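Local coordinates for putative thiol-disulfide isomerase or thioredoxin (Salmonella enterica subsp. enterica serovar Typhimurium, PDB 3L9V), which probably catalyses thiol-disulfide exchange as a DsbA-like oxidoreductase of the thioredoxin fold, introducing disulfide bonds into substrate proteins, at residues Arg136-Glu140 with Tyr141-Gly145; Glu168-Arg171 with Ser172-Ala176. All coordinates share one frame; numbering follows the deposited sequence.

Contact 1: residues Arg136-Glu140 with Tyr141-Gly145; sequences RLFKE and YGVRG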
loop_
_atom_site.group_PDB
_atom_site.type_symbol
_atom_site.label_atom_id
_atom_site.label_comp_id
_atom_site.label_asym_id
_atom_site.label_seq_id
_atom_site.Cartn_x
_atom_site.Cartn_y
_atom_site.Cartn_z
ATOM N N ARG A 136 -6.517 -9.702 -7.806
ATOM C CA ARG A 136 -6.892 -11.001 -7.255
ATOM C C ARG A 136 -6.940 -10.916 -5.725
ATOM O O ARG A 136 -7.935 -11.283 -5.096
ATOM C CB ARG A 136 -5.898 -12.087 -7.711
ATOM C CG ARG A 136 -6.105 -13.451 -7.067
ATOM C CD ARG A 136 -5.515 -14.592 -7.931
ATOM N NE ARG A 136 -4.056 -14.602 -7.938
ATOM C CZ ARG A 136 -3.299 -14.124 -8.927
ATOM N NH1 ARG A 136 -3.849 -13.583 -10.010
ATOM N NH2 ARG A 136 -1.983 -14.183 -8.827
ATOM N N LEU A 137 -5.876 -10.388 -5.134
ATOM C CA LEU A 137 -5.791 -10.345 -3.684
ATOM C C LEU A 137 -6.832 -9.395 -3.074
ATOM O O LEU A 137 -7.258 -9.592 -1.929
ATOM C CB LEU A 137 -4.370 -10.034 -3.233
ATOM C CG LEU A 137 -3.337 -11.081 -3.677
ATOM C CD1 LEU A 137 -1.901 -10.652 -3.310
ATOM C CD2 LEU A 137 -3.669 -12.468 -3.093
ATOM N N PHE A 138 -7.260 -8.393 -3.844
ATOM C CA PHE A 138 -8.303 -7.478 -3.377
ATOM C C PHE A 138 -9.521 -8.328 -3.074
ATOM O O PHE A 138 -10.181 -8.131 -2.069
ATOM C CB PHE A 138 -8.640 -6.415 -4.432
ATOM C CG PHE A 138 -9.702 -5.400 -3.999
ATOM C CD1 PHE A 138 -9.343 -4.172 -3.481
ATOM C CD2 PHE A 138 -11.049 -5.669 -4.165
ATOM C CE1 PHE A 138 -10.315 -3.230 -3.090
ATOM C CE2 PHE A 138 -12.020 -4.730 -3.789
ATOM C CZ PHE A 138 -11.640 -3.510 -3.254
ATOM N N LYS A 139 -9.801 -9.292 -3.942
ATOM C CA LYS A 139 -10.992 -10.118 -3.758
ATOM C C LYS A 139 -10.811 -11.184 -2.678
ATOM O O LYS A 139 -11.734 -11.428 -1.910
ATOM C CB LYS A 139 -11.472 -10.729 -5.080
ATOM C CG LYS A 139 -11.737 -9.699 -6.181
ATOM C CD LYS A 139 -12.374 -10.340 -7.409
ATOM C CE LYS A 139 -11.574 -11.543 -7.884
ATOM N NZ LYS A 139 -12.245 -12.231 -9.024
ATOM N N GLU A 140 -9.618 -11.769 -2.579
ATOM C CA GLU A 140 -9.356 -12.835 -1.607
ATOM C C GLU A 140 -9.354 -12.340 -0.168
ATOM O O GLU A 140 -9.794 -13.050 0.729
ATOM C CB GLU A 140 -8.025 -13.535 -1.907
ATOM C CG GLU A 140 -8.021 -14.310 -3.235
ATOM C CD GLU A 140 -6.721 -15.060 -3.459
ATOM O OE1 GLU A 140 -5.988 -15.320 -2.476
ATOM O OE2 GLU A 140 -6.424 -15.377 -4.623
ATOM N N TYR A 141 -8.834 -11.131 0.044
ATOM C CA TYR A 141 -8.765 -10.544 1.370
ATOM C C TYR A 141 -10.094 -9.914 1.746
ATOM O O TYR A 141 -10.270 -9.464 2.868
ATOM C CB TYR A 141 -7.666 -9.470 1.455
ATOM C CG TYR A 141 -6.285 -10.020 1.673
ATOM C CD1 TYR A 141 -5.489 -10.375 0.601
ATOM C CD2 TYR A 141 -5.779 -10.201 2.959
ATOM C CE1 TYR A 141 -4.242 -10.889 0.792
ATOM C CE2 TYR A 141 -4.517 -10.714 3.158
ATOM C CZ TYR A 141 -3.756 -11.061 2.056
ATOM O OH TYR A 141 -2.494 -11.570 2.208
ATOM N N GLY A 142 -11.012 -9.845 0.795
ATOM C CA GLY A 142 -12.315 -9.249 1.046
ATOM C C GLY A 142 -12.223 -7.751 1.303
ATOM O O GLY A 142 -12.936 -7.220 2.148
ATOM N N VAL A 143 -11.355 -7.060 0.567
ATOM C CA VAL A 143 -11.092 -5.645 0.850
ATOM C C VAL A 143 -12.305 -4.765 0.615
ATOM O O VAL A 143 -13.000 -4.922 -0.375
ATOM C CB VAL A 143 -9.918 -5.103 0.008
ATOM C CG1 VAL A 143 -9.660 -3.631 0.335
ATOM C CG2 VAL A 143 -8.685 -5.920 0.303
ATOM N N ARG A 144 -12.542 -3.820 1.513
ATOM C CA ARG A 144 -13.727 -2.955 1.417
ATOM C C ARG A 144 -13.375 -1.471 1.317
ATOM O O ARG A 144 -14.240 -0.629 1.084
ATOM C CB ARG A 144 -14.622 -3.175 2.645
ATOM C CG ARG A 144 -15.226 -4.577 2.725
ATOM C CD ARG A 144 -16.210 -4.705 3.880
ATOM N NE ARG A 144 -15.539 -5.021 5.135
ATOM C CZ ARG A 144 -15.384 -4.163 6.138
ATOM N NH1 ARG A 144 -15.866 -2.927 6.039
ATOM N NH2 ARG A 144 -14.756 -4.543 7.244
ATOM N N GLY A 145 -12.106 -1.150 1.526
ATOM C CA GLY A 145 -11.666 0.230 1.517
ATOM C C GLY A 145 -10.205 0.342 1.875
ATOM O O GLY A 145 -9.497 -0.660 1.971
#

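Contact 2: residues Glu168-Arg171 with Ser172-Ala176; sequences ENFR and SRYAA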
loop_
_atom_site.group_PDB
_atom_site.type_symbol
_atom_site.label_atom_id
_atom_site.label_comp_id
_atom_site.label_asym_id
_atom_site.label_seq_id
_atom_site.Cartn_x
_atom_site.Cartn_y
_atom_site.Cartn_z
ATOM N N GLU A 168 1.286 10.485 18.076
ATOM C CA GLU A 168 2.219 9.582 18.747
ATOM C C GLU A 168 1.521 8.444 19.511
ATOM O O GLU A 168 1.971 7.300 19.469
ATOM C CB GLU A 168 3.127 10.390 19.679
ATOM C CG GLU A 168 4.135 9.570 20.458
ATOM C CD GLU A 168 4.656 10.316 21.679
ATOM O OE1 GLU A 168 4.129 11.413 21.979
ATOM O OE2 GLU A 168 5.587 9.807 22.341
ATOM N N ASN A 169 0.423 8.746 20.206
ATOM C CA ASN A 169 -0.349 7.679 20.852
ATOM C C ASN A 169 -1.126 6.852 19.840
ATOM O O ASN A 169 -1.219 5.630 19.973
ATOM C CB ASN A 169 -1.309 8.242 21.905
ATOM C CG ASN A 169 -0.582 8.804 23.100
ATOM O OD1 ASN A 169 0.616 8.608 23.241
ATOM N ND2 ASN A 169 -1.297 9.510 23.961
ATOM N N PHE A 170 -1.693 7.516 18.830
ATOM C CA PHE A 170 -2.413 6.777 17.794
ATOM C C PHE A 170 -1.485 5.768 17.126
ATOM O O PHE A 170 -1.824 4.607 16.993
ATOM C CB PHE A 170 -3.035 7.683 16.718
ATOM C CG PHE A 170 -3.917 6.932 15.744
ATOM C CD1 PHE A 170 -3.369 6.271 14.648
ATOM C CD2 PHE A 170 -5.282 6.860 15.943
ATOM C CE1 PHE A 170 -4.168 5.557 13.774
ATOM C CE2 PHE A 170 -6.085 6.146 15.069
ATOM C CZ PHE A 170 -5.524 5.492 13.985
ATOM N N ARG A 171 -0.324 6.233 16.692
ATOM C CA ARG A 171 0.663 5.379 16.037
ATOM C C ARG A 171 1.100 4.200 16.920
ATOM O O ARG A 171 1.160 3.055 16.476
ATOM C CB ARG A 171 1.884 6.220 15.658
ATOM C CG ARG A 171 3.098 5.415 15.214
ATOM C CD ARG A 171 4.236 6.350 14.746
ATOM N NE ARG A 171 4.870 7.073 15.846
ATOM C CZ ARG A 171 5.053 8.393 15.900
ATOM N NH1 ARG A 171 4.658 9.184 14.917
ATOM N NH2 ARG A 171 5.647 8.921 16.953
ATOM N N SER A 172 1.404 4.493 18.178
ATOM C CA SER A 172 1.847 3.461 19.108
ATOM C C SER A 172 0.766 2.410 19.356
ATOM O O SER A 172 1.057 1.211 19.432
ATOM C CB SER A 172 2.264 4.072 20.447
ATOM O OG SER A 172 3.350 4.960 20.277
ATOM N N ARG A 173 -0.476 2.856 19.491
ATOM C CA ARG A 173 -1.551 1.914 19.771
ATOM C C ARG A 173 -1.863 1.042 18.570
ATOM O O ARG A 173 -2.098 -0.150 18.718
ATOM C CB ARG A 173 -2.794 2.628 20.299
ATOM C CG ARG A 173 -2.540 3.237 21.663
ATOM C CD ARG A 173 -3.582 4.284 22.033
ATOM N NE ARG A 173 -3.124 5.002 23.211
ATOM C CZ ARG A 173 -3.747 6.037 23.756
ATOM N NH1 ARG A 173 -4.866 6.499 23.225
ATOM N NH2 ARG A 173 -3.235 6.612 24.832
ATOM N N TYR A 174 -1.838 1.630 17.376
ATOM C CA TYR A 174 -2.076 0.876 16.149
ATOM C C TYR A 174 -0.990 -0.194 15.969
ATOM O O TYR A 174 -1.293 -1.363 15.727
ATOM C CB TYR A 174 -2.104 1.819 14.938
ATOM C CG TYR A 174 -2.784 1.262 13.705
ATOM C CD1 TYR A 174 -4.134 1.483 13.473
ATOM C CD2 TYR A 174 -2.071 0.527 12.769
ATOM C CE1 TYR A 174 -4.758 0.980 12.340
ATOM C CE2 TYR A 174 -2.686 0.021 11.634
ATOM C CZ TYR A 174 -4.014 0.246 11.425
ATOM O OH TYR A 174 -4.600 -0.246 10.294
ATOM N N ALA A 175 0.267 0.213 16.112
ATOM C CA ALA A 175 1.390 -0.717 15.996
ATOM C C ALA A 175 1.387 -1.794 17.096
ATOM O O ALA A 175 1.785 -2.927 16.845
ATOM C CB ALA A 175 2.727 0.035 15.993
ATOM N N ALA A 176 0.945 -1.427 18.299
ATOM C CA ALA A 176 0.891 -2.364 19.412
ATOM C C ALA A 176 -0.031 -3.527 19.076
ATOM O O ALA A 176 0.293 -4.689 19.325
ATOM C CB ALA A 176 0.434 -1.667 20.697
HETATM O O HOH W 1 4.861 6.595 18.688
#

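Contact 1: residues Arg136-Glu140 with Tyr141-Gly145
The first torsion of F138 (chi1 -179°) sets its ring beside its own carbonyl carbon, carrying it forward along the chain to face V143. V143 CB sits over one face of the phenyl group, 3.8 Å from the centroid of the F138 ring and displaced toward its rim, a CH-pi contact. The two side chains cross at about a right angle. In V143 chi1 (-179°) sends CG1 to the ring's rim, F138 CE1 to V143 CG1 being 3.5 Å, and turns V143 CG2 back to the helix end, 3.6 Å from F138 O. Y141 takes another course: its ring stands beside L137, whose CB meets the tyrosine CD1 at 4.0 Å, and L137 O lies in the ring plane, at its edge.

The backbone fixes this spacing. L137 O accepts from Y141 N at 3.0 Å, an i to i+4 bond of the last turn of helix 125-140. F138 O then receives V143 N at 3.1 Å, a nearly straight bond approached end-on to the carbonyl. G142 N gives a more bent bond to K139 O at 3.2 Å, with the donor standing above the carbonyl plane rather than on a lone pair. G142, at positive phi (67°), turns the chain out of the helix between these bonds.

Beyond the pair, F21 and Y150 of the central sheet pack against both Y141 and V143, and V57 and L59 lie against F138. Positive phi at G142, two bonds back into the last turn and an apolar F138-V143 contact across them make this a Schellman motif, closing helix 125-140 and turning the chain toward strand 148-151 of the thioredoxin fold.

Contact 2: residues Glu168-Arg171 with Ser172-Ala176
N169 and R173, one helical turn apart, run alongside each other in the same direction. The guanidinium of R173 lies against the base of the asparagine side chain: N169 CB stands over the centre of one face, 3.8 Å from R173 CZ. The amide and guanidinium planes are 23° apart, and N169 ND2 is 3.6 Å from R173 NH2; both of these are donors, so they pack without bonding. CG of R173 lies beside its own backbone N (chi1 -67°), which sends the chain back toward N169; extended from CG to NE, it carries the head on to where NH1 bonds to G163 O.

On another side of the helix a water joins R171 to S172. It accepts from R171 NE at 2.9 Å and donates to S172 OG at 2.7 Å. A bend at chi3 (71°) turns the R171 guanidinium back beside E168, whose CA lies over one face, and NH1 reaches M36 O. F170 and Y174 also flank one another, F170 CE1 to Y174 CD1 being 4.1 Å.

Beneath these side chains, successive i to i+4 backbone bonds set the spacing, among them R173 N to N169 O at 2.9 Å. Further out, Y174 OH bonds to N159 OD1 and its ring meets F32 and F162.

The aromatic pair F170 and Y174 adds apolar contact, while both guanidinium groups are held by neutral oxygens: main-chain carbonyls beyond the helix and, for R171, the bridging water.

How the contacts relate
From the N terminus, strand 5-7 comes first, then strands 18-22 and 52-56 with helices 27-35 and 38-43 between them, and a run of helices from 64-77 to 115-121 before helix 125-140 ends in contact 1, closing the turn to strand 148-151. The hairpin of strands 148-151 and 155-157 follows, then helix 167-182, where contact 2 joins successive turns without closing a loop. Contacts 1 and 2 are in series, neither nested nor crossed. The centres of contacts 1 and 2 are 25 Å apart, their nearest atoms about 10 Å apart. Contact 1 ties a helix end to the central sheet through F21 and Y150; contact 2 sets the last helix against helix 38-43 and the loop holding F162.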